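Local coordinates for putative fimbriae assembly chaperone (Salmonella typhimurium, PDB 2CO7), which probably acts as a periplasmic chaperone of the PapD-like family, helping pilus subunits to fold and assemble into fimbriae, at residues Ala8-Arg20 and Thr31-Leu43. Numbering follows the deposited sequence.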
loop_
_atom_site.group_PDB
_atom_site.type_symbol
_atom_site.label_atom_id
_atom_site.label_comp_id
_atom_site.label_asym_id
_atom_site.label_seq_id
_atom_site.Cartn_x
_atom_site.Cartn_y
_atom_site.Cartn_z
ATOM N N ALA B 8 -7.727 -20.077 -16.391
ATOM C CA ALA B 8 -8.374 -19.851 -15.070
ATOM C C ALA B 8 -7.523 -19.010 -14.114
ATOM O O ALA B 8 -7.799 -18.994 -12.915
ATOM C CB ALA B 8 -8.751 -21.178 -14.423
ATOM N N THR B 9 -6.497 -18.321 -14.622
ATOM C CA THR B 9 -5.811 -17.299 -13.803
ATOM C C THR B 9 -6.732 -16.079 -13.671
ATOM O O THR B 9 -7.280 -15.605 -14.672
ATOM C CB THR B 9 -4.421 -16.855 -14.378
ATOM O OG1 THR B 9 -3.467 -17.917 -14.254
ATOM C CG2 THR B 9 -3.871 -15.663 -13.617
ATOM N N LYS B 10 -6.900 -15.584 -12.445
ATOM C CA LYS B 10 -7.604 -14.331 -12.210
ATOM C C LYS B 10 -6.602 -13.196 -12.117
ATOM O O LYS B 10 -5.688 -13.223 -11.281
ATOM C CB LYS B 10 -8.423 -14.371 -10.914
ATOM C CG LYS B 10 -9.161 -13.048 -10.593
ATOM C CD LYS B 10 -10.200 -12.689 -11.666
ATOM C CE LYS B 10 -10.731 -11.241 -11.559
ATOM N NZ LYS B 10 -12.157 -11.166 -12.098
ATOM N N LEU B 11 -6.780 -12.213 -12.989
ATOM C CA LEU B 11 -5.963 -11.021 -13.002
ATOM C C LEU B 11 -6.837 -9.862 -12.591
ATOM O O LEU B 11 -8.018 -9.795 -12.966
ATOM C CB LEU B 11 -5.409 -10.717 -14.396
ATOM C CG LEU B 11 -4.618 -11.791 -15.144
ATOM C CD1 LEU B 11 -4.087 -11.186 -16.421
ATOM C CD2 LEU B 11 -3.472 -12.290 -14.259
ATOM N N PHE B 12 -6.257 -8.943 -11.840
ATOM C CA PHE B 12 -7.021 -7.767 -11.413
ATOM C C PHE B 12 -6.130 -6.598 -11.101
ATOM O O PHE B 12 -5.073 -6.765 -10.479
ATOM C CB PHE B 12 -7.951 -8.108 -10.237
ATOM C CG PHE B 12 -9.088 -7.136 -10.075
ATOM C CD1 PHE B 12 -10.029 -6.994 -11.089
ATOM C CD2 PHE B 12 -9.213 -6.376 -8.914
ATOM C CE1 PHE B 12 -11.080 -6.103 -10.968
ATOM C CE2 PHE B 12 -10.272 -5.458 -8.787
ATOM C CZ PHE B 12 -11.196 -5.340 -9.828
ATOM N N SER B 13 -6.550 -5.404 -11.555
ATOM C CA SER B 13 -5.764 -4.191 -11.390
ATOM C C SER B 13 -6.685 -2.955 -11.292
ATOM O O SER B 13 -7.826 -2.997 -11.723
ATOM C CB SER B 13 -4.799 -3.999 -12.578
ATOM O OG SER B 13 -4.017 -2.822 -12.369
ATOM N N VAL B 14 -6.188 -1.879 -10.695
ATOM C CA VAL B 14 -6.853 -0.565 -10.752
ATOM C C VAL B 14 -5.762 0.459 -11.054
ATOM O O VAL B 14 -4.618 0.285 -10.611
ATOM C CB VAL B 14 -7.671 -0.228 -9.452
ATOM C CG1 VAL B 14 -6.748 0.019 -8.223
ATOM C CG2 VAL B 14 -8.571 0.968 -9.672
ATOM N N LYS B 15 -6.082 1.517 -11.817
ATOM C CA LYS B 15 -5.054 2.488 -12.188
ATOM C C LYS B 15 -5.368 3.803 -11.515
ATOM O O LYS B 15 -6.489 4.269 -11.626
ATOM C CB LYS B 15 -5.076 2.684 -13.721
ATOM C CG LYS B 15 -4.096 3.760 -14.252
ATOM C CD LYS B 15 -4.298 3.928 -15.783
ATOM C CE LYS B 15 -3.538 5.099 -16.351
ATOM N NZ LYS B 15 -3.812 5.258 -17.808
ATOM N N LEU B 16 -4.393 4.401 -10.821
ATOM C CA LEU B 16 -4.564 5.748 -10.286
ATOM C C LEU B 16 -3.647 6.674 -11.057
ATOM O O LEU B 16 -2.564 6.265 -11.515
ATOM C CB LEU B 16 -4.212 5.788 -8.782
ATOM C CG LEU B 16 -5.257 5.306 -7.779
ATOM C CD1 LEU B 16 -6.001 4.046 -8.155
ATOM C CD2 LEU B 16 -4.660 5.207 -6.359
ATOM N N GLY B 17 -4.070 7.919 -11.220
ATOM C CA GLY B 17 -3.317 8.848 -12.042
ATOM C C GLY B 17 -1.979 9.305 -11.510
ATOM O O GLY B 17 -1.155 9.840 -12.251
ATOM N N ALA B 18 -1.770 9.122 -10.222
ATOM C CA ALA B 18 -0.560 9.556 -9.541
ATOM C C ALA B 18 -0.354 8.626 -8.327
ATOM O O ALA B 18 -1.285 7.915 -7.945
ATOM C CB ALA B 18 -0.726 10.963 -9.062
ATOM N N THR B 19 0.836 8.709 -7.713
ATOM C CA THR B 19 1.201 7.930 -6.528
ATOM C C THR B 19 1.030 8.758 -5.238
ATOM O O THR B 19 1.006 8.185 -4.154
ATOM C CB THR B 19 2.652 7.387 -6.574
ATOM O OG1 THR B 19 3.585 8.490 -6.683
ATOM C CG2 THR B 19 2.829 6.348 -7.694
ATOM N N ARG B 20 0.906 10.081 -5.372
ATOM C CA ARG B 20 0.548 10.938 -4.241
ATOM C C ARG B 20 -0.321 12.078 -4.747
ATOM O O ARG B 20 -0.332 12.372 -5.956
ATOM C CB ARG B 20 1.812 11.526 -3.561
ATOM C CG ARG B 20 2.653 12.424 -4.505
ATOM C CD ARG B 20 3.943 11.726 -5.010
ATOM N NE ARG B 20 4.809 11.405 -3.854
ATOM C CZ ARG B 20 5.009 10.177 -3.348
ATOM N NH1 ARG B 20 4.507 9.083 -3.946
ATOM N NH2 ARG B 20 5.746 10.025 -2.254
ATOM N N THR B 31 -7.607 16.621 -7.338
ATOM C CA THR B 31 -8.231 15.568 -8.141
ATOM C C THR B 31 -7.308 14.401 -8.258
ATOM O O THR B 31 -6.082 14.532 -8.098
ATOM C CB THR B 31 -8.651 16.019 -9.581
ATOM O OG1 THR B 31 -7.506 16.513 -10.301
ATOM C CG2 THR B 31 -9.767 17.084 -9.553
ATOM N N LEU B 32 -7.890 13.239 -8.549
ATOM C CA LEU B 32 -7.083 12.010 -8.733
ATOM C C LEU B 32 -7.824 11.178 -9.781
ATOM O O LEU B 32 -8.996 10.872 -9.600
ATOM C CB LEU B 32 -6.976 11.237 -7.419
ATOM C CG LEU B 32 -6.267 9.871 -7.487
ATOM C CD1 LEU B 32 -4.821 9.963 -7.974
ATOM C CD2 LEU B 32 -6.356 9.202 -6.087
ATOM N N SER B 33 -7.173 10.870 -10.900
ATOM C CA SER B 33 -7.805 10.049 -11.938
ATOM C C SER B 33 -7.817 8.576 -11.489
ATOM O O SER B 33 -6.875 8.112 -10.873
ATOM C CB SER B 33 -7.035 10.229 -13.248
ATOM O OG SER B 33 -7.546 9.445 -14.301
ATOM N N VAL B 34 -8.882 7.853 -11.816
ATOM C CA VAL B 34 -8.956 6.405 -11.561
ATOM C C VAL B 34 -9.470 5.769 -12.849
ATOM O O VAL B 34 -10.437 6.260 -13.435
ATOM C CB VAL B 34 -9.961 6.068 -10.390
ATOM C CG1 VAL B 34 -11.332 6.597 -10.709
ATOM C CG2 VAL B 34 -9.996 4.550 -10.074
ATOM N N SER B 35 -8.798 4.706 -13.290
ATOM C CA SER B 35 -9.214 3.973 -14.483
ATOM C C SER B 35 -9.369 2.497 -14.196
ATOM O O SER B 35 -8.672 1.956 -13.351
ATOM C CB SER B 35 -8.223 4.191 -15.646
ATOM O OG SER B 35 -7.972 5.591 -15.834
ATOM N N ASN B 36 -10.298 1.872 -14.926
ATOM C CA ASN B 36 -10.560 0.440 -14.862
ATOM C C ASN B 36 -9.865 -0.258 -16.033
ATOM O O ASN B 36 -10.361 -0.204 -17.148
ATOM C CB ASN B 36 -12.088 0.243 -14.974
ATOM C CG ASN B 36 -12.496 -1.197 -15.075
ATOM O OD1 ASN B 36 -13.624 -1.511 -15.476
ATOM N ND2 ASN B 36 -11.590 -2.092 -14.734
ATOM N N PRO B 37 -8.744 -0.948 -15.788
ATOM C CA PRO B 37 -8.055 -1.689 -16.874
ATOM C C PRO B 37 -8.764 -2.927 -17.401
ATOM O O PRO B 37 -8.374 -3.462 -18.462
ATOM C CB PRO B 37 -6.729 -2.131 -16.238
ATOM C CG PRO B 37 -6.843 -1.890 -14.815
ATOM C CD PRO B 37 -8.032 -1.031 -14.503
ATOM N N GLN B 38 -9.782 -3.386 -16.683
ATOM C CA GLN B 38 -10.500 -4.605 -17.039
ATOM C C GLN B 38 -11.481 -4.355 -18.149
ATOM O O GLN B 38 -12.035 -3.265 -18.261
ATOM C CB GLN B 38 -11.261 -5.150 -15.827
ATOM C CG GLN B 38 -10.371 -5.931 -14.834
ATOM C CD GLN B 38 -9.419 -5.065 -13.967
ATOM O OE1 GLN B 38 -8.268 -5.433 -13.789
ATOM N NE2 GLN B 38 -9.901 -3.943 -13.426
ATOM N N ASN B 39 -11.713 -5.394 -18.947
ATOM C CA ASN B 39 -12.672 -5.346 -20.041
ATOM C C ASN B 39 -14.073 -5.749 -19.578
ATOM O O ASN B 39 -14.808 -6.446 -20.281
ATOM C CB ASN B 39 -12.212 -6.227 -21.214
ATOM C CG ASN B 39 -12.787 -5.764 -22.537
ATOM O OD1 ASN B 39 -13.325 -4.651 -22.624
ATOM N ND2 ASN B 39 -12.673 -6.599 -23.565
ATOM N N TYR B 40 -14.424 -5.299 -18.376
ATOM C CA TYR B 40 -15.727 -5.536 -17.766
ATOM C C TYR B 40 -15.893 -4.520 -16.627
ATOM O O TYR B 40 -14.915 -3.933 -16.189
ATOM C CB TYR B 40 -15.826 -6.980 -17.237
ATOM C CG TYR B 40 -14.715 -7.430 -16.297
ATOM C CD1 TYR B 40 -14.739 -7.098 -14.946
ATOM C CD2 TYR B 40 -13.673 -8.257 -16.759
ATOM C CE1 TYR B 40 -13.717 -7.535 -14.070
ATOM C CE2 TYR B 40 -12.661 -8.694 -15.897
ATOM C CZ TYR B 40 -12.713 -8.353 -14.555
ATOM O OH TYR B 40 -11.734 -8.812 -13.706
ATOM N N PRO B 41 -17.135 -4.302 -16.149
ATOM C CA PRO B 41 -17.377 -3.255 -15.144
ATOM C C PRO B 41 -16.866 -3.651 -13.746
ATOM O O PRO B 41 -16.874 -4.842 -13.391
ATOM C CB PRO B 41 -18.922 -3.119 -15.119
ATOM C CG PRO B 41 -19.430 -3.993 -16.206
ATOM C CD PRO B 41 -18.378 -5.019 -16.497
ATOM N N ILE B 42 -16.408 -2.660 -12.999
ATOM C CA ILE B 42 -16.012 -2.829 -11.607
ATOM C C ILE B 42 -16.701 -1.817 -10.706
ATOM O O ILE B 42 -17.114 -0.763 -11.154
ATOM C CB ILE B 42 -14.487 -2.726 -11.415
ATOM C CG1 ILE B 42 -13.983 -1.320 -11.705
ATOM C CG2 ILE B 42 -13.783 -3.783 -12.241
ATOM C CD1 ILE B 42 -12.475 -1.069 -11.350
ATOM N N LEU B 43 -16.816 -2.158 -9.432
ATOM C CA LEU B 43 -17.353 -1.239 -8.442
ATOM C C LEU B 43 -16.173 -0.613 -7.697
ATOM O O LEU B 43 -15.164 -1.272 -7.420
ATOM C CB LEU B 43 -18.292 -1.957 -7.466
ATOM C CG LEU B 43 -19.582 -2.586 -7.984
ATOM C CD1 LEU B 43 -20.444 -3.216 -6.846
ATOM C CD2 LEU B 43 -20.395 -1.520 -8.730
HETATM O O HOH W 1 -9.742 -9.876 -14.902
HETATM O O HOH W 2 -6.536 6.127 -17.916
#
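Gln38 reaches across to the backbone of Ser13 at the point where the 31-43 segment turns away from its partner strand, and its amide stands in for the missing main-chain bonds. CB lies over the centre of the Tyr40 ring, 3.6 Å above its plane. CG is anti to the carbonyl carbon and the chain folds at the next bond (chi2 74°), bringing the amide beside Phe12 and onto Ser13. Gln38 CG comes 3.9 Å from Phe12 CD1, and the amide carbon CD is 3.5 Å from that same ring atom, with amide and ring planes 31° apart. At the tip, OE1 accepts from Ser13 N at 2.8 Å, the donor tilted from the carbonyl plane, while NE2 donates within its amide plane to Ser13 O. Glutamine suits the place because one flat group serves both the N-H and the C=O of one residue.

Where the strands close up, Lys15 and Ser35 form an antiparallel hydrogen-bonded pair, with Ser35 N to Lys15 O at 2.9 Å. The extended Lys15 chain carries its charge past small, polar Ser35 to a water shared by Lys15 NZ and Ser35 OG. Gly17 N then donates to Ser33 O. Apolar branches fill the buried side: Val14 CG2 meets Val34 CG2 at 3.9 Å. Phe12's broad ring also receives Ile42 CG2 at its edge. At the Gln38 end, Lys10 NZ donates to Tyr40 OH at 2.9 Å, and that hydroxyl shares a water with Leu11 O.

Within this chain, interrupted strand 10-16 is one of two edge strands of the immunoglobulin-like N-terminal domain's sheet, next to 30-35, which pairs with 73-80. Phe12 packs on Leu120 and Ile122 of strand 116-131, while Lys10 to Ser13 continue the sheet antiparallel into another protein's chain, consistent with a chaperone holding its subunit.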